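Diaminopimelate decarboxylase (Phaeodactylum tricornutum, PDB 7JPJ) probably catalyses the pyridoxal 5'-phosphate-dependent decarboxylation of diaminopimelate in lysine biosynthesis, working as an obligate dimer. Local coordinates at residues T347-V352 with E375-A380; H307-L312 with V351-C356; I331-G336 with D385-D390; A314-V319 with S359-T364; G25-Y30 with V292-D297. All coordinates share one frame; numbering follows the deposited sequence.

Interaction 1 of 5, residues T347-V352 with E375-A380; sequences TESVVV and EQELRA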
# COMPACT_ATOMS: atom_id res chain seq x y z
N THR A 347 -28.74 6.65 -15.60
CA THR A 347 -27.31 6.41 -15.65
C THR A 347 -26.55 7.73 -15.74
O THR A 347 -27.11 8.78 -16.07
CB THR A 347 -26.93 5.51 -16.83
OG1 THR A 347 -27.54 6.00 -18.03
CG2 THR A 347 -27.36 4.07 -16.58
N GLU A 348 -25.25 7.66 -15.43
CA GLU A 348 -24.37 8.82 -15.51
C GLU A 348 -22.93 8.33 -15.54
O GLU A 348 -22.55 7.46 -14.75
CB GLU A 348 -24.60 9.76 -14.32
CG GLU A 348 -24.07 11.18 -14.54
CD GLU A 348 -24.16 12.04 -13.29
OE1 GLU A 348 -24.42 11.48 -12.20
OE2 GLU A 348 -23.97 13.27 -13.40
N SER A 349 -22.13 8.90 -16.45
CA SER A 349 -20.70 8.62 -16.49
C SER A 349 -19.98 9.48 -15.46
O SER A 349 -20.12 10.70 -15.45
CB SER A 349 -20.14 8.89 -17.88
OG SER A 349 -20.54 7.90 -18.80
N VAL A 350 -19.20 8.83 -14.59
CA VAL A 350 -18.54 9.50 -13.48
C VAL A 350 -17.12 8.95 -13.32
O VAL A 350 -16.75 7.94 -13.91
CB VAL A 350 -19.31 9.34 -12.15
CG1 VAL A 350 -20.72 9.91 -12.27
CG2 VAL A 350 -19.34 7.88 -11.73
N VAL A 351 -16.34 9.66 -12.52
CA VAL A 351 -15.05 9.20 -12.02
C VAL A 351 -15.19 9.00 -10.52
O VAL A 351 -15.82 9.82 -9.83
CB VAL A 351 -13.93 10.21 -12.34
CG1 VAL A 351 -12.64 9.83 -11.63
CG2 VAL A 351 -13.71 10.30 -13.84
N VAL A 352 -14.63 7.91 -10.01
CA VAL A 352 -14.74 7.55 -8.60
C VAL A 352 -13.40 7.81 -7.93
O VAL A 352 -12.37 7.27 -8.37
CB VAL A 352 -15.18 6.09 -8.41
CG1 VAL A 352 -15.42 5.79 -6.94
CG2 VAL A 352 -16.44 5.82 -9.22
N GLU A 375 -13.76 6.87 -17.00
CA GLU A 375 -15.13 6.97 -16.54
C GLU A 375 -15.87 5.66 -16.77
O GLU A 375 -15.69 5.02 -17.81
CB GLU A 375 -15.88 8.10 -17.26
CG GLU A 375 -15.28 9.48 -17.08
CD GLU A 375 -16.12 10.55 -17.75
OE1 GLU A 375 -17.16 10.21 -18.34
OE2 GLU A 375 -15.73 11.74 -17.68
N GLN A 376 -16.70 5.28 -15.81
CA GLN A 376 -17.58 4.13 -15.94
C GLN A 376 -19.03 4.59 -15.95
O GLN A 376 -19.41 5.49 -15.20
CB GLN A 376 -17.36 3.13 -14.79
CG GLN A 376 -15.93 2.61 -14.67
CD GLN A 376 -15.82 1.38 -13.79
OE1 GLN A 376 -16.82 0.72 -13.49
NE2 GLN A 376 -14.60 1.05 -13.37
N GLU A 377 -19.83 3.98 -16.82
CA GLU A 377 -21.26 4.26 -16.85
C GLU A 377 -21.92 3.47 -15.73
O GLU A 377 -21.96 2.24 -15.77
CB GLU A 377 -21.85 3.90 -18.21
CG GLU A 377 -23.07 4.72 -18.61
CD GLU A 377 -23.69 4.26 -19.93
OE1 GLU A 377 -24.94 4.12 -20.00
OE2 GLU A 377 -22.93 4.03 -20.89
N LEU A 378 -22.42 4.18 -14.72
CA LEU A 378 -23.07 3.56 -13.57
C LEU A 378 -24.44 4.18 -13.37
O LEU A 378 -24.85 5.10 -14.08
CB LEU A 378 -22.22 3.70 -12.30
CG LEU A 378 -20.71 3.53 -12.46
CD1 LEU A 378 -19.97 4.28 -11.37
CD2 LEU A 378 -20.35 2.06 -12.46
N ARG A 379 -25.17 3.65 -12.38
CA ARG A 379 -26.44 4.25 -12.00
C ARG A 379 -26.20 5.64 -11.43
O ARG A 379 -25.25 5.87 -10.68
CB ARG A 379 -27.14 3.37 -10.96
CG ARG A 379 -28.36 4.00 -10.31
CD ARG A 379 -28.93 3.13 -9.20
NE ARG A 379 -30.00 3.79 -8.45
CZ ARG A 379 -29.81 4.53 -7.37
NH1 ARG A 379 -28.58 4.72 -6.90
NH2 ARG A 379 -30.84 5.09 -6.75
N ALA A 380 -27.06 6.58 -11.83
CA ALA A 380 -27.00 7.93 -11.27
C ALA A 380 -27.05 7.86 -9.76
O ALA A 380 -27.96 7.26 -9.18
CB ALA A 380 -28.16 8.76 -11.81
O HOH W 1 -23.29 7.36 -11.95

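Interaction 2 of 5, residues H307-L312 with V351-C356; sequences HTFLKL and VVVGHC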
# COMPACT_ATOMS: atom_id res chain seq x y z
N HIS A 307 -15.02 16.50 -15.60
CA HIS A 307 -15.58 15.24 -15.15
C HIS A 307 -16.60 15.50 -14.06
O HIS A 307 -16.69 16.59 -13.50
CB HIS A 307 -14.48 14.30 -14.64
CG HIS A 307 -13.48 13.90 -15.68
ND1 HIS A 307 -12.51 14.76 -16.14
CD2 HIS A 307 -13.29 12.73 -16.33
CE1 HIS A 307 -11.78 14.15 -17.05
NE2 HIS A 307 -12.23 12.91 -17.18
N THR A 308 -17.37 14.46 -13.76
CA THR A 308 -18.18 14.38 -12.55
C THR A 308 -17.54 13.37 -11.62
O THR A 308 -17.28 12.23 -12.03
CB THR A 308 -19.63 14.00 -12.87
OG1 THR A 308 -20.30 15.12 -13.45
CG2 THR A 308 -20.36 13.56 -11.61
N PHE A 309 -17.27 13.78 -10.39
CA PHE A 309 -16.52 12.97 -9.43
C PHE A 309 -17.44 12.47 -8.33
O PHE A 309 -18.17 13.25 -7.71
CB PHE A 309 -15.37 13.78 -8.82
CG PHE A 309 -14.34 14.23 -9.81
CD1 PHE A 309 -14.52 15.39 -10.55
CD2 PHE A 309 -13.17 13.50 -10.00
CE1 PHE A 309 -13.57 15.80 -11.46
CE2 PHE A 309 -12.22 13.92 -10.91
CZ PHE A 309 -12.41 15.07 -11.64
N LEU A 310 -17.39 11.16 -8.09
CA LEU A 310 -18.03 10.55 -6.93
C LEU A 310 -16.96 10.29 -5.87
O LEU A 310 -16.02 9.52 -6.11
CB LEU A 310 -18.72 9.24 -7.30
CG LEU A 310 -19.95 9.29 -8.21
CD1 LEU A 310 -20.58 7.92 -8.28
CD2 LEU A 310 -20.96 10.32 -7.72
N LYS A 311 -17.09 10.93 -4.72
CA LYS A 311 -16.14 10.80 -3.63
C LYS A 311 -16.71 9.84 -2.58
O LYS A 311 -17.80 10.07 -2.06
CB LYS A 311 -15.83 12.16 -3.00
CG LYS A 311 -15.55 13.26 -4.01
CD LYS A 311 -15.57 14.64 -3.36
CE LYS A 311 -14.17 15.21 -3.24
NZ LYS A 311 -14.18 16.55 -2.58
N LEU A 312 -15.96 8.78 -2.29
CA LEU A 312 -16.39 7.78 -1.33
C LEU A 312 -15.84 8.08 0.06
O LEU A 312 -15.05 9.01 0.26
CB LEU A 312 -15.94 6.39 -1.78
CG LEU A 312 -16.15 5.97 -3.23
CD1 LEU A 312 -15.40 4.68 -3.51
CD2 LEU A 312 -17.63 5.82 -3.54
N VAL A 351 -16.34 9.66 -12.52
CA VAL A 351 -15.05 9.20 -12.02
C VAL A 351 -15.19 9.00 -10.52
O VAL A 351 -15.82 9.82 -9.83
CB VAL A 351 -13.93 10.21 -12.34
CG1 VAL A 351 -12.64 9.83 -11.63
CG2 VAL A 351 -13.71 10.30 -13.84
N VAL A 352 -14.63 7.91 -10.01
CA VAL A 352 -14.74 7.55 -8.60
C VAL A 352 -13.40 7.81 -7.93
O VAL A 352 -12.37 7.27 -8.37
CB VAL A 352 -15.18 6.09 -8.41
CG1 VAL A 352 -15.42 5.79 -6.94
CG2 VAL A 352 -16.44 5.82 -9.22
N VAL A 353 -13.40 8.61 -6.87
CA VAL A 353 -12.18 8.95 -6.14
C VAL A 353 -12.33 8.52 -4.69
O VAL A 353 -13.44 8.34 -4.17
CB VAL A 353 -11.84 10.45 -6.22
CG1 VAL A 353 -11.67 10.89 -7.67
CG2 VAL A 353 -12.90 11.28 -5.51
N GLY A 354 -11.18 8.35 -4.03
CA GLY A 354 -11.15 7.95 -2.64
C GLY A 354 -11.11 9.12 -1.68
O GLY A 354 -10.94 10.28 -2.07
N HIS A 355 -11.26 8.80 -0.39
CA HIS A 355 -11.32 9.82 0.65
C HIS A 355 -9.96 10.30 1.13
O HIS A 355 -9.90 11.22 1.95
CB HIS A 355 -12.13 9.29 1.85
CG HIS A 355 -11.55 8.07 2.49
ND1 HIS A 355 -12.05 7.54 3.66
CD2 HIS A 355 -10.52 7.28 2.13
CE1 HIS A 355 -11.34 6.48 4.00
NE2 HIS A 355 -10.41 6.29 3.08
N CYS A 356 -8.86 9.70 0.65
CA CYS A 356 -7.54 10.14 1.08
C CYS A 356 -7.15 11.43 0.38
O CYS A 356 -7.41 11.61 -0.81
CB CYS A 356 -6.49 9.06 0.80
SG CYS A 356 -6.76 7.51 1.66

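Interaction 3 of 5, residues I331-G336 with D385-D390; sequences ITILPG and DILVMD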
# COMPACT_ATOMS: atom_id res chain seq x y z
N ILE A 331 -17.94 -2.26 -10.63
CA ILE A 331 -18.51 -1.26 -9.74
C ILE A 331 -20.01 -1.16 -9.99
O ILE A 331 -20.44 -0.96 -11.13
CB ILE A 331 -17.84 0.11 -9.93
CG1 ILE A 331 -16.36 0.02 -9.57
CG2 ILE A 331 -18.54 1.17 -9.09
CD1 ILE A 331 -15.53 1.17 -10.08
N THR A 332 -20.80 -1.31 -8.93
CA THR A 332 -22.24 -1.17 -8.99
C THR A 332 -22.69 -0.19 -7.92
O THR A 332 -22.21 -0.24 -6.78
CB THR A 332 -22.95 -2.52 -8.79
OG1 THR A 332 -22.63 -3.39 -9.88
CG2 THR A 332 -24.46 -2.34 -8.72
N ILE A 333 -23.60 0.71 -8.28
CA ILE A 333 -24.15 1.70 -7.37
C ILE A 333 -25.58 1.32 -7.05
O ILE A 333 -26.42 1.20 -7.95
CB ILE A 333 -24.07 3.11 -7.96
CG1 ILE A 333 -22.61 3.58 -7.99
CG2 ILE A 333 -24.93 4.08 -7.15
CD1 ILE A 333 -22.41 4.87 -8.73
N LEU A 334 -25.86 1.11 -5.76
CA LEU A 334 -27.18 0.73 -5.26
C LEU A 334 -27.79 1.87 -4.45
O LEU A 334 -27.07 2.69 -3.89
CB LEU A 334 -27.09 -0.53 -4.39
CG LEU A 334 -26.55 -1.77 -5.11
CD1 LEU A 334 -26.22 -2.87 -4.12
CD2 LEU A 334 -27.55 -2.25 -6.16
N PRO A 335 -29.12 1.94 -4.37
CA PRO A 335 -29.75 3.03 -3.62
C PRO A 335 -29.46 2.93 -2.14
O PRO A 335 -29.58 1.85 -1.54
CB PRO A 335 -31.25 2.85 -3.92
CG PRO A 335 -31.38 1.41 -4.29
CD PRO A 335 -30.12 1.06 -5.01
N GLY A 336 -29.09 4.06 -1.54
CA GLY A 336 -28.92 4.14 -0.09
C GLY A 336 -30.19 3.87 0.69
O GLY A 336 -30.13 3.77 1.92
N ASP A 385 -25.90 7.13 -1.54
CA ASP A 385 -26.03 5.85 -2.22
C ASP A 385 -24.80 4.99 -1.98
O ASP A 385 -23.71 5.48 -1.68
CB ASP A 385 -26.24 6.07 -3.72
CG ASP A 385 -27.63 6.59 -4.05
OD1 ASP A 385 -28.55 6.37 -3.24
OD2 ASP A 385 -27.79 7.21 -5.12
N ILE A 386 -24.99 3.68 -2.13
CA ILE A 386 -23.94 2.71 -1.85
C ILE A 386 -23.19 2.40 -3.14
O ILE A 386 -23.80 2.14 -4.18
CB ILE A 386 -24.54 1.43 -1.25
CG1 ILE A 386 -25.30 1.75 0.04
CG2 ILE A 386 -23.46 0.39 -1.00
CD1 ILE A 386 -26.25 0.66 0.47
N LEU A 387 -21.86 2.44 -3.07
CA LEU A 387 -21.00 1.99 -4.15
C LEU A 387 -20.36 0.67 -3.74
O LEU A 387 -19.85 0.55 -2.62
CB LEU A 387 -19.93 3.02 -4.49
CG LEU A 387 -19.15 2.77 -5.79
CD1 LEU A 387 -18.90 4.08 -6.53
CD2 LEU A 387 -17.83 2.06 -5.52
N VAL A 388 -20.40 -0.32 -4.63
CA VAL A 388 -19.90 -1.66 -4.34
C VAL A 388 -18.81 -1.99 -5.34
O VAL A 388 -19.07 -2.05 -6.55
CB VAL A 388 -21.02 -2.71 -4.37
CG1 VAL A 388 -20.43 -4.11 -4.26
CG2 VAL A 388 -22.02 -2.45 -3.26
N MET A 389 -17.59 -2.20 -4.85
CA MET A 389 -16.47 -2.63 -5.68
C MET A 389 -16.30 -4.13 -5.51
O MET A 389 -15.87 -4.60 -4.45
CB MET A 389 -15.19 -1.89 -5.30
CG MET A 389 -14.85 -0.72 -6.21
SD MET A 389 -13.32 0.12 -5.75
CE MET A 389 -12.25 -0.32 -7.12
N ASP A 390 -16.65 -4.89 -6.54
CA ASP A 390 -16.58 -6.34 -6.49
C ASP A 390 -15.18 -6.82 -6.86
O ASP A 390 -14.32 -6.05 -7.28
CB ASP A 390 -17.63 -6.95 -7.42
CG ASP A 390 -19.01 -6.97 -6.81
OD1 ASP A 390 -19.13 -7.35 -5.62
OD2 ASP A 390 -19.98 -6.60 -7.50

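Interaction 4 of 5, residues A314-V319 with S359-T364; sequences AGMTDV and SGDLMT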
# COMPACT_ATOMS: atom_id res chain seq x y z
N ALA A 314 -14.01 5.73 1.38
CA ALA A 314 -13.00 4.68 1.35
C ALA A 314 -12.00 5.03 0.26
O ALA A 314 -12.13 6.05 -0.43
CB ALA A 314 -13.64 3.31 1.11
N GLY A 315 -10.99 4.18 0.10
CA GLY A 315 -10.00 4.43 -0.94
C GLY A 315 -8.85 3.44 -0.87
O GLY A 315 -9.03 2.29 -0.48
N MET A 316 -7.67 3.93 -1.25
CA MET A 316 -6.47 3.09 -1.22
C MET A 316 -6.19 2.53 0.16
O MET A 316 -5.46 1.53 0.28
CB MET A 316 -5.27 3.90 -1.72
CG MET A 316 -5.23 5.31 -1.17
SD MET A 316 -3.65 6.13 -1.46
CE MET A 316 -3.48 5.90 -3.23
N THR A 317 -6.75 3.13 1.22
CA THR A 317 -6.72 2.54 2.55
C THR A 317 -7.40 1.18 2.59
O THR A 317 -7.12 0.39 3.50
CB THR A 317 -7.40 3.47 3.55
OG1 THR A 317 -8.61 3.98 2.98
CG2 THR A 317 -6.49 4.63 3.92
N ASP A 318 -8.28 0.90 1.64
CA ASP A 318 -9.06 -0.33 1.64
C ASP A 318 -8.87 -1.17 0.39
O ASP A 318 -8.84 -2.40 0.48
CB ASP A 318 -10.54 -0.00 1.83
CG ASP A 318 -10.76 1.07 2.87
OD1 ASP A 318 -10.64 0.77 4.08
OD2 ASP A 318 -11.03 2.23 2.48
N VAL A 319 -8.75 -0.55 -0.78
CA VAL A 319 -8.47 -1.25 -2.02
C VAL A 319 -7.35 -0.49 -2.73
O VAL A 319 -7.57 0.62 -3.25
CB VAL A 319 -9.71 -1.37 -2.92
CG1 VAL A 319 -9.36 -2.11 -4.20
CG2 VAL A 319 -10.83 -2.09 -2.19
N SER A 359 -3.56 12.80 -4.61
CA SER A 359 -4.02 12.85 -5.99
C SER A 359 -4.16 11.46 -6.59
O SER A 359 -5.05 11.23 -7.43
CB SER A 359 -3.07 13.70 -6.84
OG SER A 359 -1.73 13.58 -6.38
N GLY A 360 -3.33 10.51 -6.17
CA GLY A 360 -3.37 9.18 -6.73
C GLY A 360 -4.49 8.29 -6.23
O GLY A 360 -4.64 7.17 -6.73
N ASP A 361 -5.29 8.75 -5.26
CA ASP A 361 -6.36 7.93 -4.69
C ASP A 361 -7.55 7.87 -5.66
O ASP A 361 -8.63 8.41 -5.43
CB ASP A 361 -6.78 8.47 -3.33
CG ASP A 361 -7.64 7.48 -2.56
OD1 ASP A 361 -7.79 6.33 -3.04
OD2 ASP A 361 -8.15 7.84 -1.48
N LEU A 362 -7.32 7.18 -6.77
CA LEU A 362 -8.29 7.06 -7.84
C LEU A 362 -8.84 5.64 -7.87
O LEU A 362 -8.07 4.67 -7.79
CB LEU A 362 -7.65 7.43 -9.18
CG LEU A 362 -8.44 7.24 -10.47
CD1 LEU A 362 -9.77 7.96 -10.39
CD2 LEU A 362 -7.62 7.74 -11.64
N MET A 363 -10.16 5.51 -7.98
CA MET A 363 -10.82 4.21 -7.97
C MET A 363 -11.25 3.74 -9.35
O MET A 363 -11.62 2.57 -9.50
CB MET A 363 -12.04 4.24 -7.04
CG MET A 363 -11.69 4.35 -5.57
SD MET A 363 -10.53 3.06 -5.03
CE MET A 363 -11.45 2.30 -3.70
N THR A 364 -11.23 4.61 -10.36
CA THR A 364 -11.58 4.25 -11.74
C THR A 364 -10.46 4.70 -12.67
O THR A 364 -10.59 5.70 -13.38
CB THR A 364 -12.91 4.88 -12.16
OG1 THR A 364 -12.90 6.27 -11.83
CG2 THR A 364 -14.06 4.20 -11.45

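Interaction 5 of 5, residues G25-Y30 with V292-D297; sequences GGTPLY and VSKVQD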
# COMPACT_ATOMS: atom_id res chain seq x y z
N GLY A 25 -21.88 -1.46 11.48
CA GLY A 25 -21.96 -0.14 12.08
C GLY A 25 -21.68 1.02 11.15
O GLY A 25 -21.35 2.11 11.63
N GLY A 26 -21.81 0.83 9.85
CA GLY A 26 -21.60 1.88 8.87
C GLY A 26 -20.57 1.48 7.83
O GLY A 26 -19.99 0.39 7.87
N THR A 27 -20.36 2.38 6.89
CA THR A 27 -19.42 2.20 5.79
C THR A 27 -18.10 2.89 6.11
O THR A 27 -18.05 3.83 6.91
CB THR A 27 -20.01 2.76 4.49
OG1 THR A 27 -20.74 3.97 4.77
CG2 THR A 27 -20.94 1.74 3.84
N PRO A 28 -16.99 2.44 5.50
CA PRO A 28 -16.85 1.32 4.56
C PRO A 28 -16.72 -0.03 5.25
O PRO A 28 -16.52 -0.08 6.47
CB PRO A 28 -15.58 1.66 3.80
CG PRO A 28 -14.75 2.39 4.79
CD PRO A 28 -15.71 3.16 5.66
N LEU A 29 -16.81 -1.12 4.48
CA LEU A 29 -16.67 -2.46 5.03
C LEU A 29 -16.34 -3.43 3.91
O LEU A 29 -16.59 -3.16 2.73
CB LEU A 29 -17.93 -2.90 5.78
CG LEU A 29 -19.22 -2.95 4.96
CD1 LEU A 29 -19.59 -4.39 4.58
CD2 LEU A 29 -20.36 -2.29 5.72
N TYR A 30 -15.77 -4.57 4.29
CA TYR A 30 -15.55 -5.69 3.39
C TYR A 30 -16.66 -6.71 3.59
O TYR A 30 -16.97 -7.07 4.74
CB TYR A 30 -14.19 -6.35 3.63
CG TYR A 30 -12.97 -5.47 3.44
CD1 TYR A 30 -12.44 -5.24 2.18
CD2 TYR A 30 -12.33 -4.91 4.54
CE1 TYR A 30 -11.32 -4.45 2.01
CE2 TYR A 30 -11.20 -4.11 4.38
CZ TYR A 30 -10.70 -3.89 3.11
OH TYR A 30 -9.58 -3.11 2.95
N VAL A 292 -17.79 -2.29 0.27
CA VAL A 292 -19.08 -1.62 0.35
C VAL A 292 -18.85 -0.26 0.99
O VAL A 292 -18.48 -0.18 2.17
CB VAL A 292 -20.10 -2.45 1.15
CG1 VAL A 292 -21.47 -1.78 1.10
CG2 VAL A 292 -20.18 -3.86 0.61
N SER A 293 -19.07 0.80 0.22
CA SER A 293 -18.87 2.16 0.69
C SER A 293 -20.06 3.02 0.31
O SER A 293 -20.95 2.60 -0.44
CB SER A 293 -17.58 2.77 0.12
OG SER A 293 -17.69 2.98 -1.28
N LYS A 294 -20.07 4.25 0.82
CA LYS A 294 -21.12 5.21 0.53
C LYS A 294 -20.54 6.40 -0.23
O LYS A 294 -19.38 6.77 -0.04
CB LYS A 294 -21.82 5.69 1.81
CG LYS A 294 -23.15 5.00 2.07
CD LYS A 294 -23.76 5.38 3.42
CE LYS A 294 -24.27 4.15 4.17
NZ LYS A 294 -25.73 3.93 3.99
N VAL A 295 -21.37 6.99 -1.09
CA VAL A 295 -21.02 8.21 -1.81
C VAL A 295 -21.26 9.37 -0.85
O VAL A 295 -22.40 9.78 -0.62
CB VAL A 295 -21.83 8.37 -3.10
CG1 VAL A 295 -21.31 9.55 -3.90
CG2 VAL A 295 -21.76 7.09 -3.92
N GLN A 296 -20.18 9.91 -0.27
CA GLN A 296 -20.29 10.98 0.71
C GLN A 296 -20.22 12.37 0.08
O GLN A 296 -20.52 13.35 0.78
CB GLN A 296 -19.19 10.84 1.77
CG GLN A 296 -17.79 10.70 1.20
CD GLN A 296 -16.94 11.94 1.38
OE1 GLN A 296 -17.41 12.95 1.91
NE2 GLN A 296 -15.69 11.87 0.95
N ASP A 297 -19.86 12.48 -1.19
CA ASP A 297 -19.80 13.78 -1.86
C ASP A 297 -19.78 13.57 -3.36
O ASP A 297 -19.35 12.53 -3.86
CB ASP A 297 -18.58 14.58 -1.41
CG ASP A 297 -18.76 16.08 -1.60
OD1 ASP A 297 -19.78 16.49 -2.20
OD2 ASP A 297 -17.88 16.84 -1.16

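Interaction 1 of 5, residues T347-V352 with E375-A380
Glu348 pairs with Leu378, and Val350 with Gln376, as the hydrogen-bonded pairs of two antiparallel strands whose directions differ by 137° and whose axes come within 4.6 Å. Glu348 N reaches Leu378 O at 2.9 Å. In the return bond, Leu378 N to Glu348 O at 3.3 Å, the donor stands 44° above the carbonyl plane; at the other pair, the bond from Val350 N to Gln376 O is weak. A water bridges the two strands, donating to both Glu348 O and Arg379 O.

On one face, Val350 and Leu378 cross at about a right angle, methyl against methyl, with Val350 CG2 3.7 Å from Leu378 CD1. The first torsion of Val350 (-59°) places CG1 anti to the carbonyl carbon; CG2, which lies between the backbone N and the carbonyl carbon, is the methyl that meets Leu378. On the other face, Ser349 sits opposite Glu377 with only loose contact between them. The extended Glu375 chain lies across Val351, its CG 3.7 Å from Val351 CG2, and ends with OE1 beside Ser349 CB at 3.3 Å.

Two charged ends have partners outside the pair: Glu348 forms a salt bridge with Lys298, and Arg379 binds the Val343 carbonyl as well as Asp385. Strand 347-353 has strand 308-312 as its other neighbour in the sheet, where Val350 rests on Thr308 and Leu310. Leu378 also packs on Ile331 and Ile333 of strand 331-334.

Interaction 2 of 5, residues H307-L312 with V351-C356
Val351 is wedged between two rings, His307 just before the neighbouring strand and Phe309 on it, with one methyl for each. Its CG2, beside the backbone N, meets His307 at CD2, 3.5 Å away. Its CG1, anti to the backbone N (chi1 171°), lies beside Phe309, the two side chains pointing the same way. Val353 continues the row: its CG1 touches the Phe309 ring at the edge, near the ring plane, with CD2 at 3.8 Å, and its CG2 settles beside the Lys311 chain, 3.6 Å from CG. On the other face, Val352 CG1 fits into the fork of Leu312, nearest CD1 at 3.6 Å and also touching CG and CD2.

The backbones run parallel, their directions 30° apart. Val351 uses both backbone groups, its N bonding Thr308 O at 2.8 Å and its O accepting from Leu310 N at 2.7 Å. Val353 does the same with Leu310 O and Leu312 N. The pairing ends past Val353, where His355 CB comes against Leu312 O.

Two polar ends lead to the dimer partner. Lys311 NZ bonds Gln104 of the second subunit, and His355 ND1 bonds Glu105 of that subunit, while His355 NE2 holds Thr317 and its ring stacks with Phe407. The chemistry thus divides: the strands are held by backbone bonds and apolar packing, partly on rings, whereas Lys311 and His355 link this part of the sheet to the subunit interface, His355 with its side chain about 8 Å from that of Cys357, the predicted proton donor.

Interaction 3 of 5, residues I331-G336 with D385-D390
Ile331 packs against Leu387 and Met389 where two antiparallel strands, their directions 157° apart, meet in the mixed sheet of the β-domain that accompanies the pyridoxal-binding TIM barrel in this decarboxylase family. Its two branches are shared out: CG2 presses on Leu387, 3.7 Å from CG, while CG1, anti to the carbonyl carbon (chi1 -62°), lies alongside Met389 with CG at 3.8 Å. Thr332 then exchanges two backbone bonds with Val388, Thr332 N to Val388 O at 3.0 Å and Val388 N to Thr332 O at 2.8 Å. Ile333 returns to the face of Ile331. Its CG1 touches Leu387 CD1 at 4.0 Å, and the same face packs on Leu378 of strand 373-379.

Leu334, on the other face, exchanges a second pair of bonds with Ile386, and its CD1 reaches loosely and diagonally to Val388 CG2. Here helix 14-24 covers the sheet, with Ile386 resting on Ala17 and Ile21. Pro335 turns the chain out of the strand, its CA passing near the carboxylate of Asp385.

Asp385 divides its oxygens, OD2 going to Ala382 N and to Arg379 in a salt bridge. The other oxygen, OD1, is met on its anti side, 27° out of the carboxylate plane, by Gly336 N at 2.9 Å in an almost straight bond (177°).

Interaction 4 of 5, residues A314-V319 with S359-T364
A single hydrogen bond, from Met316 N to Asp361 OD1 at 3.0 Å, joins two loops that contain no helix or strand, and the accepting residue, Asp361, is the centre of an inverse gamma turn. The amide approaches OD1 on its syn side, 35° out of the carboxylate plane. Asp361 reaches across with its CG anti to the backbone N (chi1 -166°), and its other oxygen, OD2, takes the amide of Cys356; one carboxylate thus links the amides of Met316 and Cys356, the latter just before the predicted proton donor, Cys357.

Met316 folds around the same group. Its CG sits 3.3 Å from Asp361 OD1, and the bent chain brings CE back to within 3.8 Å of Asp361 CA, near Gly360 O. Met363 in turn brings its methyl to the loop 314-319: CE touches Gly315 CA at 3.8 Å and Val319 CB at 4.1 Å.

The loop 314-319 is braced from within. Gly315 O accepts from Asp318 N and Val319 N on opposite faces of its plane, and Asp318 OD2 uses its anti lone pair for Gly315 N.

Around the contact, Gly360 O bonds Ser323 on helix 321-325, Val319 and Met363 both rest on Leu291 of strand 289-300, and Met363 also packs on Val352 of strand 347-353.

Interaction 5 of 5, residues G25-Y30 with V292-D297
Pro28, joined to Thr27 by a flat cis peptide, brings its puckered ring to Val292 by one corner: CB lies 3.8 Å from Val292 O, and CA is closer at 3.3 Å in a CA-H...O contact. Beyond the proline the flat peptide groups pair edge on through their N-H and C=O. Leu29 N bonds Val292 O at 3.0 Å, the donor tilted 18° from the carbonyl plane, and Leu29 O accepts in return from Val292 N at 2.9 Å, nearly in line with the C=O bond. These two bonds make Leu29 and Val292 a hydrogen-bonded antiparallel pair.

Their side chains lie side by side, pointing the same way, with Leu29 CG 3.9 Å from Val292 CB. Helix 14-24 packs on this leucine through Cys20, Ile21 and Ala24. Thr27 crosses Lys294 at about a right angle. Its OG1 touches the lysine chain from CB to CE, at 3.6 Å from each of those two atoms, while CG2 comes within 3.5 Å of Val292 O. The first torsion of Thr27 (38°) puts OG1 between the backbone N and the carbonyl carbon, on the side of Lys294.

The Thr27 hydroxyl bonds Asp313 OD2, and the other oxygen of that carboxylate takes Lys294 N. Two backbone bonds, together with an aspartate that holds both Thr27 OG1 and Lys294 N, therefore tie a strand entering from the N-terminal part of the chain to the long strand 289-300.

All five contacts lie on the same side of the chain's centre. Interactions 1, 2, 3 and 5 pair strands of one mixed sheet, whereas interaction 4 joins the loops that follow two of its strands. Interactions 1 and 2 share strand 347-353, one pairing it antiparallel and the other parallel. Interactions 3 and 5 use neighbouring strands, linked through Leu387 N and Ser293 O. Interactions 2, 3 and 4 are buried; 1 and 5 are partly so. Salt bridges lie around interactions 1 and 3, which share one between Arg379 and Asp385. Interactions 2, 4 and 5 reach the second subunit, and 2 and 4 lie nearest Cys357.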